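Local coordinates for PbSGBP-B lipoprotein (Prevotella bryantii B14, PDB 6D2Y), which probably binds polysaccharides at the bacterial cell surface, as a glycan-binding lipoprotein of a polysaccharide utilization locus, at residues 33-38 with 70-75; 37-43 with 122-126; 79-84 with 101-107; 132-138 with 150-156. One frame throughout, in Å; residues are numbered along the deposited sequence.

Contact 1: 33-38 with 70-75; sequences LASGTP and NLKSIK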
loop_
_atom_site.group_PDB
_atom_site.type_symbol
_atom_site.label_atom_id
_atom_site.label_comp_id
_atom_site.label_asym_id
_atom_site.label_seq_id
_atom_site.Cartn_x
_atom_site.Cartn_y
_atom_site.Cartn_z
ATOM N N LEU A 33 -26.195 39.802 -23.256
ATOM C CA LEU A 33 -27.111 40.137 -24.332
ATOM C C LEU A 33 -28.527 40.323 -23.797
ATOM O O LEU A 33 -29.092 41.417 -23.874
ATOM C CB LEU A 33 -27.092 39.054 -25.417
ATOM C CG LEU A 33 -26.142 39.245 -26.604
ATOM C CD1 LEU A 33 -24.786 39.789 -26.167
ATOM C CD2 LEU A 33 -25.977 37.944 -27.375
ATOM N N ALA A 34 -29.097 39.258 -23.241
ATOM C CA ALA A 34 -30.470 39.308 -22.763
ATOM C C ALA A 34 -30.573 40.157 -21.496
ATOM O O ALA A 34 -29.578 40.643 -20.948
ATOM C CB ALA A 34 -31.000 37.897 -22.501
ATOM N N SER A 35 -31.810 40.338 -21.036
ATOM C CA SER A 35 -32.102 41.111 -19.839
ATOM C C SER A 35 -33.062 40.329 -18.953
ATOM O O SER A 35 -33.823 39.479 -19.422
ATOM C CB SER A 35 -32.703 42.481 -20.182
ATOM O OG SER A 35 -33.835 42.348 -21.024
ATOM N N GLY A 36 -33.017 40.632 -17.662
ATOM C CA GLY A 36 -33.829 39.954 -16.671
ATOM C C GLY A 36 -32.978 39.112 -15.736
ATOM O O GLY A 36 -31.758 39.007 -15.872
ATOM N N THR A 37 -33.659 38.502 -14.766
ATOM C CA THR A 37 -32.996 37.673 -13.771
ATOM C C THR A 37 -33.077 36.216 -14.190
ATOM O O THR A 37 -34.188 35.692 -14.361
ATOM C CB THR A 37 -33.630 37.861 -12.399
ATOM O OG1 THR A 37 -33.838 39.257 -12.154
ATOM C CG2 THR A 37 -32.727 37.291 -11.316
ATOM N N PRO A 38 -31.951 35.528 -14.360
ATOM C CA PRO A 38 -32.004 34.135 -14.815
ATOM C C PRO A 38 -32.532 33.207 -13.730
ATOM O O PRO A 38 -32.221 33.360 -12.547
ATOM C CB PRO A 38 -30.546 33.820 -15.159
ATOM C CG PRO A 38 -29.753 34.746 -14.296
ATOM C CD PRO A 38 -30.568 36.006 -14.188
ATOM N N ASN A 70 -34.567 33.113 -19.385
ATOM C CA ASN A 70 -33.663 34.270 -19.385
ATOM C C ASN A 70 -32.232 33.856 -19.067
ATOM O O ASN A 70 -31.489 34.571 -18.393
ATOM C CB ASN A 70 -34.141 35.357 -18.420
ATOM C CG ASN A 70 -35.484 35.928 -18.809
ATOM O OD1 ASN A 70 -35.911 35.809 -19.955
ATOM N ND2 ASN A 70 -36.153 36.571 -17.858
ATOM N N LEU A 71 -31.836 32.692 -19.586
ATOM C CA LEU A 71 -30.514 32.155 -19.293
ATOM C C LEU A 71 -29.400 32.930 -19.984
ATOM O O LEU A 71 -28.233 32.780 -19.609
ATOM C CB LEU A 71 -30.452 30.678 -19.688
ATOM C CG LEU A 71 -31.261 29.725 -18.805
ATOM C CD1 LEU A 71 -30.902 28.278 -19.103
ATOM C CD2 LEU A 71 -31.044 30.041 -17.333
ATOM N N LYS A 72 -29.720 33.756 -20.976
ATOM C CA LYS A 72 -28.683 34.550 -21.620
ATOM C C LYS A 72 -28.383 35.845 -20.874
ATOM O O LYS A 72 -27.538 36.623 -21.330
ATOM C CB LYS A 72 -29.072 34.831 -23.073
ATOM C CG LYS A 72 -28.974 33.588 -23.950
ATOM C CD LYS A 72 -29.853 33.674 -25.187
ATOM C CE LYS A 72 -29.212 34.521 -26.271
ATOM N NZ LYS A 72 -29.634 35.946 -26.188
ATOM N N SER A 73 -29.048 36.090 -19.743
ATOM C CA SER A 73 -28.618 37.121 -18.808
ATOM C C SER A 73 -27.422 36.683 -17.974
ATOM O O SER A 73 -26.840 37.511 -17.264
ATOM C CB SER A 73 -29.768 37.508 -17.877
ATOM O OG SER A 73 -30.545 38.554 -18.432
ATOM N N ILE A 74 -27.050 35.408 -18.046
ATOM C CA ILE A 74 -25.920 34.873 -17.297
ATOM C C ILE A 74 -24.631 35.267 -18.003
ATOM O O ILE A 74 -24.392 34.866 -19.147
ATOM C CB ILE A 74 -26.023 33.348 -17.177
ATOM C CG1 ILE A 74 -27.382 32.960 -16.604
ATOM C CG2 ILE A 74 -24.892 32.812 -16.314
ATOM C CD1 ILE A 74 -27.710 31.518 -16.806
ATOM N N LYS A 75 -23.790 36.040 -17.321
ATOM C CA LYS A 75 -22.476 36.370 -17.857
ATOM C C LYS A 75 -21.405 35.403 -17.374
ATOM O O LYS A 75 -20.520 35.024 -18.148
ATOM C CB LYS A 75 -22.098 37.806 -17.484
ATOM C CG LYS A 75 -22.723 38.843 -18.394
ATOM C CD LYS A 75 -22.828 38.315 -19.817
ATOM C CE LYS A 75 -23.747 39.170 -20.662
ATOM N NZ LYS A 75 -24.770 38.312 -21.315
#
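S73 anchors this contact with a hydrogen bond from its hydroxyl. With chi1 in the m well, the side chain turns out of the 3-10 turn 71-73 and donates from OG to G36 O at 2.9 Å. The acceptor is offered by an extended segment whose G36 has phi 112° and psi 177°, angles at which a CB would press against the carbonyl oxygen of S35. P38 packs on I74 and L71: I74, in the mt rotamer, brings CG1 to 3.6 Å from P38 CB, and L71 CD2 lies 4.4 Å from that same P38 CB. The exposed L33 and the poorly ordered A34 lie over K72. A34 CB meets K72 CB at 3.7 Å, and K72 bends at chi3 (p), so that its NZ comes back to 4.1 Å from L33 CB. K75 NZ donates weakly to K72 O at 3.2 Å. The arrangement is that of a beta-sandwich end: the N-terminal lead-in to strand 39-45 passes over the turn linking strand 63-69 of one sheet to strand 74-79 of the other.

Contact 2: 37-43 with 122-126; sequences TPTVYYI and IPYDF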
loop_
_atom_site.group_PDB
_atom_site.type_symbol
_atom_site.label_atom_id
_atom_site.label_comp_id
_atom_site.label_asym_id
_atom_site.label_seq_id
_atom_site.Cartn_x
_atom_site.Cartn_y
_atom_site.Cartn_z
ATOM N N THR A 37 -33.659 38.502 -14.766
ATOM C CA THR A 37 -32.996 37.673 -13.771
ATOM C C THR A 37 -33.077 36.216 -14.190
ATOM O O THR A 37 -34.188 35.692 -14.361
ATOM C CB THR A 37 -33.630 37.861 -12.399
ATOM O OG1 THR A 37 -33.838 39.257 -12.154
ATOM C CG2 THR A 37 -32.727 37.291 -11.316
ATOM N N PRO A 38 -31.951 35.528 -14.360
ATOM C CA PRO A 38 -32.004 34.135 -14.815
ATOM C C PRO A 38 -32.532 33.207 -13.730
ATOM O O PRO A 38 -32.221 33.360 -12.547
ATOM C CB PRO A 38 -30.546 33.820 -15.159
ATOM C CG PRO A 38 -29.753 34.746 -14.296
ATOM C CD PRO A 38 -30.568 36.006 -14.188
ATOM N N THR A 39 -33.344 32.242 -14.153
ATOM C CA THR A 39 -33.884 31.212 -13.282
ATOM C C THR A 39 -33.525 29.840 -13.840
ATOM O O THR A 39 -33.265 29.686 -15.035
ATOM C CB THR A 39 -35.409 31.337 -13.145
ATOM O OG1 THR A 39 -36.039 30.902 -14.357
ATOM C CG2 THR A 39 -35.807 32.780 -12.867
ATOM N N VAL A 40 -33.504 28.838 -12.962
ATOM C CA VAL A 40 -33.231 27.456 -13.348
ATOM C C VAL A 40 -34.332 26.571 -12.792
ATOM O O VAL A 40 -34.498 26.474 -11.570
ATOM C CB VAL A 40 -31.859 26.969 -12.858
ATOM C CG1 VAL A 40 -31.787 25.449 -12.929
ATOM C CG2 VAL A 40 -30.777 27.558 -13.710
ATOM N N TYR A 41 -35.068 25.913 -13.684
ATOM C CA TYR A 41 -36.119 25.007 -13.242
ATOM C C TYR A 41 -35.539 23.664 -12.812
ATOM O O TYR A 41 -35.960 23.101 -11.796
ATOM C CB TYR A 41 -37.154 24.824 -14.355
ATOM C CG TYR A 41 -37.774 26.117 -14.856
ATOM C CD1 TYR A 41 -38.462 26.152 -16.060
ATOM C CD2 TYR A 41 -37.687 27.296 -14.118
ATOM C CE1 TYR A 41 -39.032 27.322 -16.524
ATOM C CE2 TYR A 41 -38.254 28.470 -14.575
ATOM C CZ TYR A 41 -38.925 28.476 -15.777
ATOM O OH TYR A 41 -39.495 29.641 -16.235
ATOM N N TYR A 42 -34.570 23.148 -13.565
ATOM C CA TYR A 42 -33.857 21.932 -13.193
ATOM C C TYR A 42 -32.619 21.817 -14.072
ATOM O O TYR A 42 -32.423 22.595 -15.010
ATOM C CB TYR A 42 -34.743 20.687 -13.316
ATOM C CG TYR A 42 -35.304 20.425 -14.696
ATOM C CD1 TYR A 42 -34.585 19.697 -15.636
ATOM C CD2 TYR A 42 -36.565 20.889 -15.052
ATOM C CE1 TYR A 42 -35.100 19.449 -16.896
ATOM C CE2 TYR A 42 -37.087 20.645 -16.311
ATOM C CZ TYR A 42 -36.351 19.926 -17.228
ATOM O OH TYR A 42 -36.868 19.682 -18.481
ATOM N N ILE A 43 -31.781 20.835 -13.748
ATOM C CA ILE A 43 -30.556 20.551 -14.486
ATOM C C ILE A 43 -30.612 19.111 -14.969
ATOM O O ILE A 43 -30.859 18.194 -14.177
ATOM C CB ILE A 43 -29.302 20.785 -13.624
ATOM C CG1 ILE A 43 -29.327 22.186 -13.013
ATOM C CG2 ILE A 43 -28.038 20.558 -14.448
ATOM C CD1 ILE A 43 -27.964 22.704 -12.637
ATOM N N ILE A 122 -26.691 35.176 -8.217
ATOM C CA ILE A 122 -27.907 34.388 -8.027
ATOM C C ILE A 122 -27.506 32.941 -7.762
ATOM O O ILE A 122 -27.067 32.240 -8.685
ATOM C CB ILE A 122 -28.840 34.504 -9.241
ATOM C CG1 ILE A 122 -29.466 35.898 -9.300
ATOM C CG2 ILE A 122 -29.930 33.458 -9.175
ATOM C CD1 ILE A 122 -28.960 36.742 -10.441
ATOM N N PRO A 123 -27.626 32.457 -6.524
ATOM C CA PRO A 123 -27.130 31.112 -6.207
ATOM C C PRO A 123 -28.165 30.017 -6.419
ATOM O O PRO A 123 -29.320 30.142 -6.001
ATOM C CB PRO A 123 -26.747 31.235 -4.729
ATOM C CG PRO A 123 -27.737 32.217 -4.191
ATOM C CD PRO A 123 -28.066 33.181 -5.318
ATOM N N TYR A 124 -27.751 28.935 -7.071
ATOM C CA TYR A 124 -28.577 27.748 -7.256
ATOM C C TYR A 124 -27.886 26.585 -6.560
ATOM O O TYR A 124 -26.748 26.246 -6.903
ATOM C CB TYR A 124 -28.786 27.455 -8.745
ATOM C CG TYR A 124 -29.517 26.164 -9.039
ATOM C CD1 TYR A 124 -28.821 25.018 -9.395
ATOM C CD2 TYR A 124 -30.904 26.097 -8.976
ATOM C CE1 TYR A 124 -29.483 23.836 -9.669
ATOM C CE2 TYR A 124 -31.575 24.922 -9.253
ATOM C CZ TYR A 124 -30.859 23.794 -9.598
ATOM O OH TYR A 124 -31.518 22.618 -9.871
ATOM N N ASP A 125 -28.558 25.996 -5.572
ATOM C CA ASP A 125 -27.971 24.902 -4.807
ATOM C C ASP A 125 -27.650 23.726 -5.720
ATOM O O ASP A 125 -28.535 23.191 -6.393
ATOM C CB ASP A 125 -28.922 24.467 -3.694
ATOM C CG ASP A 125 -29.101 25.528 -2.631
ATOM O OD1 ASP A 125 -28.664 26.677 -2.853
ATOM O OD2 ASP A 125 -29.682 25.212 -1.572
ATOM N N PHE A 126 -26.380 23.326 -5.739
ATOM C CA PHE A 126 -25.914 22.261 -6.620
ATOM C C PHE A 126 -24.570 21.770 -6.107
ATOM O O PHE A 126 -23.682 22.580 -5.824
ATOM C CB PHE A 126 -25.794 22.760 -8.066
ATOM C CG PHE A 126 -25.495 21.678 -9.062
ATOM C CD1 PHE A 126 -24.203 21.479 -9.522
ATOM C CD2 PHE A 126 -26.506 20.864 -9.549
ATOM C CE1 PHE A 126 -23.923 20.490 -10.442
ATOM C CE2 PHE A 126 -26.232 19.869 -10.469
ATOM C CZ PHE A 126 -24.939 19.681 -10.916
HETATM O O HOH W 1 -32.496 19.972 -10.952
#
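Side chains facing each other across a beta-sandwich make this contact: strand 39-45 belongs to one sheet and strand 121-129 to the other. The end-to-end directions of the two segments differ by 9°, yet even V40 CA and Y124 CA, the nearest such pair, stand 7.7 Å apart, too far for neighbours in one sheet. Y124, with 79 Å² buried, is the centrepiece. V40 CG1 sits over one face of the Y124 ring, 4.0 Å from the centroid and 22° off the normal, a CH-pi contact. I43 (59 Å²) places CD1 3.5 Å from Y124 CE1 and 3.9 Å from F126 CD2, so it bridges both aromatic rings. V40 and I43 can both point inward because Y41 and Y42 form a classic bulge opposite V67 of strand 63-69. I122 (57 Å²) fills the other end of the interface, its CD1 lying 3.9 Å from T37 CG2 and 4.1 Å from P38 CD. The polar tip of Y124 is served by water: one molecule accepts from I43 N at 3.0 Å and lies 3.0 Å from Y124 OH.

Contact 3: 79-84 with 101-107; sequences FNDQAA and PNEIPSV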
loop_
_atom_site.group_PDB
_atom_site.type_symbol
_atom_site.label_atom_id
_atom_site.label_comp_id
_atom_site.label_asym_id
_atom_site.label_seq_id
_atom_site.Cartn_x
_atom_site.Cartn_y
_atom_site.Cartn_z
ATOM N N PHE A 79 -18.949 27.279 -10.064
ATOM C CA PHE A 79 -19.245 26.134 -9.214
ATOM C C PHE A 79 -18.365 26.248 -7.975
ATOM O O PHE A 79 -17.140 26.109 -8.065
ATOM C CB PHE A 79 -18.977 24.837 -9.969
ATOM C CG PHE A 79 -19.980 24.544 -11.041
ATOM C CD1 PHE A 79 -19.840 25.079 -12.313
ATOM C CD2 PHE A 79 -21.064 23.729 -10.779
ATOM C CE1 PHE A 79 -20.767 24.802 -13.304
ATOM C CE2 PHE A 79 -21.993 23.447 -11.762
ATOM C CZ PHE A 79 -21.845 23.984 -13.025
ATOM N N ASN A 80 -18.987 26.512 -6.824
ATOM C CA ASN A 80 -18.274 26.826 -5.581
ATOM C C ASN A 80 -17.396 28.039 -5.861
ATOM O O ASN A 80 -17.943 29.102 -6.203
ATOM C CB ASN A 80 -17.543 25.580 -5.076
ATOM C CG ASN A 80 -18.471 24.406 -4.881
ATOM O OD1 ASN A 80 -19.297 24.388 -3.960
ATOM N ND2 ASN A 80 -18.332 23.407 -5.741
ATOM N N ASP A 81 -16.073 27.940 -5.758
ATOM C CA ASP A 81 -15.177 29.046 -6.059
ATOM C C ASP A 81 -14.473 28.874 -7.399
ATOM O O ASP A 81 -13.524 29.608 -7.692
ATOM C CB ASP A 81 -14.146 29.204 -4.940
ATOM C CG ASP A 81 -13.411 27.907 -4.634
ATOM O OD1 ASP A 81 -13.639 26.906 -5.344
ATOM O OD2 ASP A 81 -12.609 27.887 -3.678
ATOM N N GLN A 82 -14.910 27.918 -8.213
ATOM C CA GLN A 82 -14.277 27.621 -9.490
ATOM C C GLN A 82 -15.120 28.205 -10.615
ATOM O O GLN A 82 -16.299 27.864 -10.753
ATOM C CB GLN A 82 -14.105 26.114 -9.670
ATOM C CG GLN A 82 -13.293 25.455 -8.568
ATOM C CD GLN A 82 -11.897 26.034 -8.448
ATOM O OE1 GLN A 82 -11.172 26.148 -9.437
ATOM N NE2 GLN A 82 -11.514 26.410 -7.233
ATOM N N ALA A 83 -14.514 29.076 -11.415
ATOM C CA ALA A 83 -15.217 29.687 -12.532
ATOM C C ALA A 83 -15.318 28.709 -13.694
ATOM O O ALA A 83 -14.353 28.016 -14.030
ATOM C CB ALA A 83 -14.506 30.964 -12.982
ATOM N N ALA A 84 -16.497 28.652 -14.301
ATOM C CA ALA A 84 -16.715 27.827 -15.476
ATOM C C ALA A 84 -16.490 28.645 -16.743
ATOM O O ALA A 84 -16.456 29.878 -16.722
ATOM C CB ALA A 84 -18.128 27.242 -15.471
ATOM N N PRO A 101 -16.020 22.783 -13.792
ATOM C CA PRO A 101 -14.558 22.901 -13.826
ATOM C C PRO A 101 -13.880 21.681 -13.219
ATOM O O PRO A 101 -14.462 20.936 -12.428
ATOM C CB PRO A 101 -14.285 24.162 -12.996
ATOM C CG PRO A 101 -15.538 24.956 -13.102
ATOM C CD PRO A 101 -16.653 23.950 -13.151
ATOM N N ASN A 102 -12.618 21.485 -13.607
ATOM C CA ASN A 102 -11.886 20.292 -13.194
ATOM C C ASN A 102 -11.270 20.436 -11.809
ATOM O O ASN A 102 -11.039 19.427 -11.133
ATOM C CB ASN A 102 -10.790 19.968 -14.213
ATOM C CG ASN A 102 -10.356 18.507 -14.169
ATOM O OD1 ASN A 102 -9.599 18.040 -15.022
ATOM N ND2 ASN A 102 -10.854 17.775 -13.179
ATOM N N GLU A 103 -11.001 21.661 -11.366
ATOM C CA GLU A 103 -10.250 21.862 -10.136
ATOM C C GLU A 103 -11.112 21.606 -8.906
ATOM O O GLU A 103 -12.311 21.900 -8.892
ATOM C CB GLU A 103 -9.680 23.279 -10.090
ATOM C CG GLU A 103 -8.561 23.515 -11.086
ATOM C CD GLU A 103 -7.458 22.479 -10.971
ATOM O OE1 GLU A 103 -7.049 22.165 -9.831
ATOM O OE2 GLU A 103 -7.004 21.976 -12.019
ATOM N N ILE A 104 -10.488 21.051 -7.875
ATOM C CA ILE A 104 -11.170 20.822 -6.597
ATOM C C ILE A 104 -11.436 22.169 -5.928
ATOM O O ILE A 104 -10.520 23.005 -5.842
ATOM C CB ILE A 104 -10.321 19.920 -5.699
ATOM C CG1 ILE A 104 -10.512 18.450 -6.077
ATOM C CG2 ILE A 104 -10.663 20.141 -4.228
ATOM C CD1 ILE A 104 -9.257 17.622 -5.939
ATOM N N PRO A 105 -12.650 22.430 -5.449
ATOM C CA PRO A 105 -12.918 23.714 -4.789
ATOM C C PRO A 105 -12.243 23.797 -3.427
ATOM O O PRO A 105 -12.247 22.837 -2.652
ATOM C CB PRO A 105 -14.445 23.731 -4.658
ATOM C CG PRO A 105 -14.830 22.276 -4.633
ATOM C CD PRO A 105 -13.852 21.583 -5.538
ATOM N N SER A 106 -11.662 24.966 -3.137
ATOM C CA SER A 106 -10.997 25.170 -1.852
ATOM C C SER A 106 -11.996 25.505 -0.750
ATOM O O SER A 106 -11.842 25.050 0.388
ATOM C CB SER A 106 -9.944 26.273 -1.965
ATOM O OG SER A 106 -8.792 25.800 -2.644
ATOM N N VAL A 107 -13.013 26.308 -1.056
ATOM C CA VAL A 107 -14.130 26.573 -0.155
ATOM C C VAL A 107 -15.391 26.064 -0.847
ATOM O O VAL A 107 -15.753 26.535 -1.932
ATOM C CB VAL A 107 -14.229 28.062 0.215
ATOM C CG1 VAL A 107 -14.128 28.934 -1.020
ATOM C CG2 VAL A 107 -15.539 28.333 0.967
#
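D81 carries the polar part of this contact. Its OD2 accepts from V107 N at 3.1 Å with a nearly straight N-H...O angle of 167°, and more weakly from S106 N, also at 3.1 Å but at 131°. The other carboxylate oxygen of D81, OD1, takes a hydrogen bond from Q82 NE2 at 2.9 Å. D81 is presented by a type II' turn from F79 to Q82, closed by F79 N to Q82 O (2.8 Å) and Q82 N to F79 O (2.9 Å); N80, at phi 57° and psi -118°, occupies the first corner. The N80 side chain turns its OD1 to the backbone nitrogens of T109 and D110, while its CB rests 3.6 Å from P105 CB. Farther out, P101 loses 97 Å² to the opposing segment: its CD is 3.5 Å from F79 CD1 and its CB 3.9 Å from Q82 CB. The tight hairpin thus joins strand 74-79 to the edge strand 82-83. Beside it the loop segment 101-107 crosses on the way from strand 95-99 of one sheet to strand 111-116 of the other, with V128 of strand 121-129 against F79 and N80.

Contact 4: 132-138 with 150-156; sequences APSVVSM and TITGDYF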
loop_
_atom_site.group_PDB
_atom_site.type_symbol
_atom_site.label_atom_id
_atom_site.label_comp_id
_atom_site.label_asym_id
_atom_site.label_seq_id
_atom_site.Cartn_x
_atom_site.Cartn_y
_atom_site.Cartn_z
ATOM N N ALA A 132 -14.258 10.092 -3.153
ATOM C CA ALA A 132 -14.045 9.792 -1.749
ATOM C C ALA A 132 -12.552 9.613 -1.474
ATOM O O ALA A 132 -11.765 9.403 -2.399
ATOM C CB ALA A 132 -14.816 8.532 -1.361
ATOM N N PRO A 133 -12.133 9.705 -0.210
ATOM C CA PRO A 133 -10.707 9.537 0.094
ATOM C C PRO A 133 -10.223 8.143 -0.271
ATOM O O PRO A 133 -10.945 7.155 -0.130
ATOM C CB PRO A 133 -10.631 9.777 1.606
ATOM C CG PRO A 133 -11.851 10.555 1.935
ATOM C CD PRO A 133 -12.906 10.067 0.992
ATOM N N SER A 134 -8.989 8.073 -0.759
ATOM C CA SER A 134 -8.315 6.812 -1.023
ATOM C C SER A 134 -7.179 6.661 -0.025
ATOM O O SER A 134 -6.367 7.578 0.137
ATOM C CB SER A 134 -7.781 6.754 -2.456
ATOM O OG SER A 134 -6.498 7.346 -2.547
ATOM N N VAL A 135 -7.133 5.520 0.653
ATOM C CA VAL A 135 -6.125 5.243 1.670
ATOM C C VAL A 135 -5.233 4.128 1.152
ATOM O O VAL A 135 -5.721 3.054 0.782
ATOM C CB VAL A 135 -6.766 4.859 3.011
ATOM C CG1 VAL A 135 -5.697 4.704 4.076
ATOM C CG2 VAL A 135 -7.793 5.900 3.420
ATOM N N VAL A 136 -3.928 4.377 1.124
ATOM C CA VAL A 136 -2.999 3.400 0.572
ATOM C C VAL A 136 -2.069 2.864 1.653
ATOM O O VAL A 136 -2.029 1.651 1.896
ATOM C CB VAL A 136 -2.209 3.998 -0.607
ATOM C CG1 VAL A 136 -1.166 3.006 -1.091
ATOM C CG2 VAL A 136 -3.155 4.371 -1.739
ATOM N N SER A 137 -1.322 3.748 2.312
ATOM C CA SER A 137 -0.270 3.290 3.206
ATOM C C SER A 137 -0.236 4.115 4.482
ATOM O O SER A 137 -0.673 5.269 4.511
ATOM C CB SER A 137 1.105 3.351 2.529
ATOM O OG SER A 137 1.409 4.674 2.125
HETATM N N MSE A 138 0.298 3.507 5.537
HETATM C CA MSE A 138 0.557 4.207 6.780
HETATM C C MSE A 138 2.065 4.123 6.991
HETATM O O MSE A 138 2.677 3.105 6.662
HETATM C CB MSE A 138 -0.212 3.573 7.943
HETATM C CG MSE A 138 -0.503 4.520 9.085
HETATM SE SE MSE A 138 -0.718 3.623 10.794
HETATM C CE MSE A 138 -2.623 3.616 10.970
ATOM N N THR A 150 2.272 9.336 9.361
ATOM C CA THR A 150 1.746 9.887 8.120
ATOM C C THR A 150 0.959 8.811 7.385
ATOM O O THR A 150 1.424 7.674 7.258
ATOM C CB THR A 150 2.866 10.426 7.225
ATOM O OG1 THR A 150 3.737 9.352 6.847
ATOM C CG2 THR A 150 3.668 11.495 7.952
ATOM N N ILE A 151 -0.230 9.173 6.909
ATOM C CA ILE A 151 -1.076 8.285 6.120
ATOM C C ILE A 151 -1.103 8.824 4.698
ATOM O O ILE A 151 -1.495 9.976 4.470
ATOM C CB ILE A 151 -2.492 8.179 6.706
ATOM C CG1 ILE A 151 -2.512 7.191 7.870
ATOM C CG2 ILE A 151 -3.482 7.732 5.640
ATOM C CD1 ILE A 151 -3.747 7.294 8.731
ATOM N N THR A 152 -0.680 8.001 3.743
ATOM C CA THR A 152 -0.567 8.410 2.351
ATOM C C THR A 152 -1.754 7.897 1.549
ATOM O O THR A 152 -2.216 6.770 1.751
ATOM C CB THR A 152 0.737 7.898 1.734
ATOM O OG1 THR A 152 1.831 8.176 2.619
ATOM C CG2 THR A 152 0.997 8.569 0.392
ATOM N N GLY A 153 -2.245 8.733 0.640
ATOM C CA GLY A 153 -3.352 8.361 -0.215
ATOM C C GLY A 153 -3.715 9.448 -1.202
ATOM O O GLY A 153 -2.840 9.992 -1.885
ATOM N N ASP A 154 -5.002 9.776 -1.287
ATOM C CA ASP A 154 -5.462 10.808 -2.203
ATOM C C ASP A 154 -6.827 11.301 -1.748
ATOM O O ASP A 154 -7.548 10.612 -1.022
ATOM C CB ASP A 154 -5.527 10.293 -3.646
ATOM C CG ASP A 154 -5.416 11.407 -4.668
ATOM O OD1 ASP A 154 -5.643 12.578 -4.297
ATOM O OD2 ASP A 154 -5.103 11.115 -5.840
ATOM N N TYR A 155 -7.163 12.516 -2.189
ATOM C CA TYR A 155 -8.460 13.137 -1.916
ATOM C C TYR A 155 -8.714 13.277 -0.415
ATOM O O TYR A 155 -9.819 13.030 0.074
ATOM C CB TYR A 155 -9.594 12.370 -2.601
ATOM C CG TYR A 155 -9.425 12.285 -4.102
ATOM C CD1 TYR A 155 -9.120 11.079 -4.722
ATOM C CD2 TYR A 155 -9.561 13.415 -4.898
ATOM C CE1 TYR A 155 -8.959 11.003 -6.094
ATOM C CE2 TYR A 155 -9.401 13.347 -6.269
ATOM C CZ TYR A 155 -9.100 12.140 -6.861
ATOM O OH TYR A 155 -8.942 12.073 -8.226
ATOM N N PHE A 156 -7.678 13.677 0.323
ATOM C CA PHE A 156 -7.815 14.060 1.727
ATOM C C PHE A 156 -8.105 15.554 1.755
ATOM O O PHE A 156 -7.199 16.387 1.810
ATOM C CB PHE A 156 -6.557 13.721 2.517
ATOM C CG PHE A 156 -6.233 12.256 2.552
ATOM C CD1 PHE A 156 -7.240 11.306 2.595
ATOM C CD2 PHE A 156 -4.914 11.830 2.545
ATOM C CE1 PHE A 156 -6.937 9.957 2.629
ATOM C CE2 PHE A 156 -4.604 10.485 2.578
ATOM C CZ PHE A 156 -5.617 9.546 2.620
HETATM O O HOH W 2 2.030 6.834 4.663
#
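This antiparallel beta hairpin opens the IPT/TIG domain, an immunoglobulin-like fold of the E-set clan, and a classic bulge interrupts its register. At the start of 132-138, P133 lays CB 3.8 Å from F156 CE1, at the edge of the ring. S134 forms a hydrogen-bonded pair with D154, S134 N to D154 O at 2.9 Å and D154 N to S134 O at 3.0 Å. S134 O also lies 3.1 Å from G153 CA, a CA-H...O contact; a CB at G153 would lie 1.9 Å from the same S134 O, a clash. V135 turns to the inner face, where its CG1 is 4.1 Å from I151 CG2 and F214 and V203 of the facing sheet pack on it. V136, with psi at -58°, makes the bulge: V136 N (3.0 Å) and S137 N (3.2 Å) both donate to T152 O. Normal pairing then resumes as S137 O accepts from T152 N at 2.8 Å. M138, a selenomethionine, ends the walk on the same face as V135, its CG 3.6 Å from I151 CG1.

How the contacts relate
Contacts 1, 2 and 3 belong to the N-terminal sandwich and all reach the sheet of strands 74-79, 82-83 and 121-129; contact 4 lies in the following IPT/TIG domain. All are partly buried, but contacts 1 and 3 lie more at the surface (5 and 4 of 12 touching residues exposed) than contacts 2 (1 of 8) and 4 (1 of 14). Contact 2 is mainly apolar and aromatic packing with one bridging water; at the loops of contacts 1 and 3, side-chain hydroxyl or carboxylate groups bond to backbone atoms. Contact 4 alone is backbone pairing within one sheet. Packing connects them in space: L71 CD2 to T39 O (3.2 Å), F126 CD1 to F79 CE2 (3.7 Å), I104 CD1 to Y155 CE2 (4.3 Å).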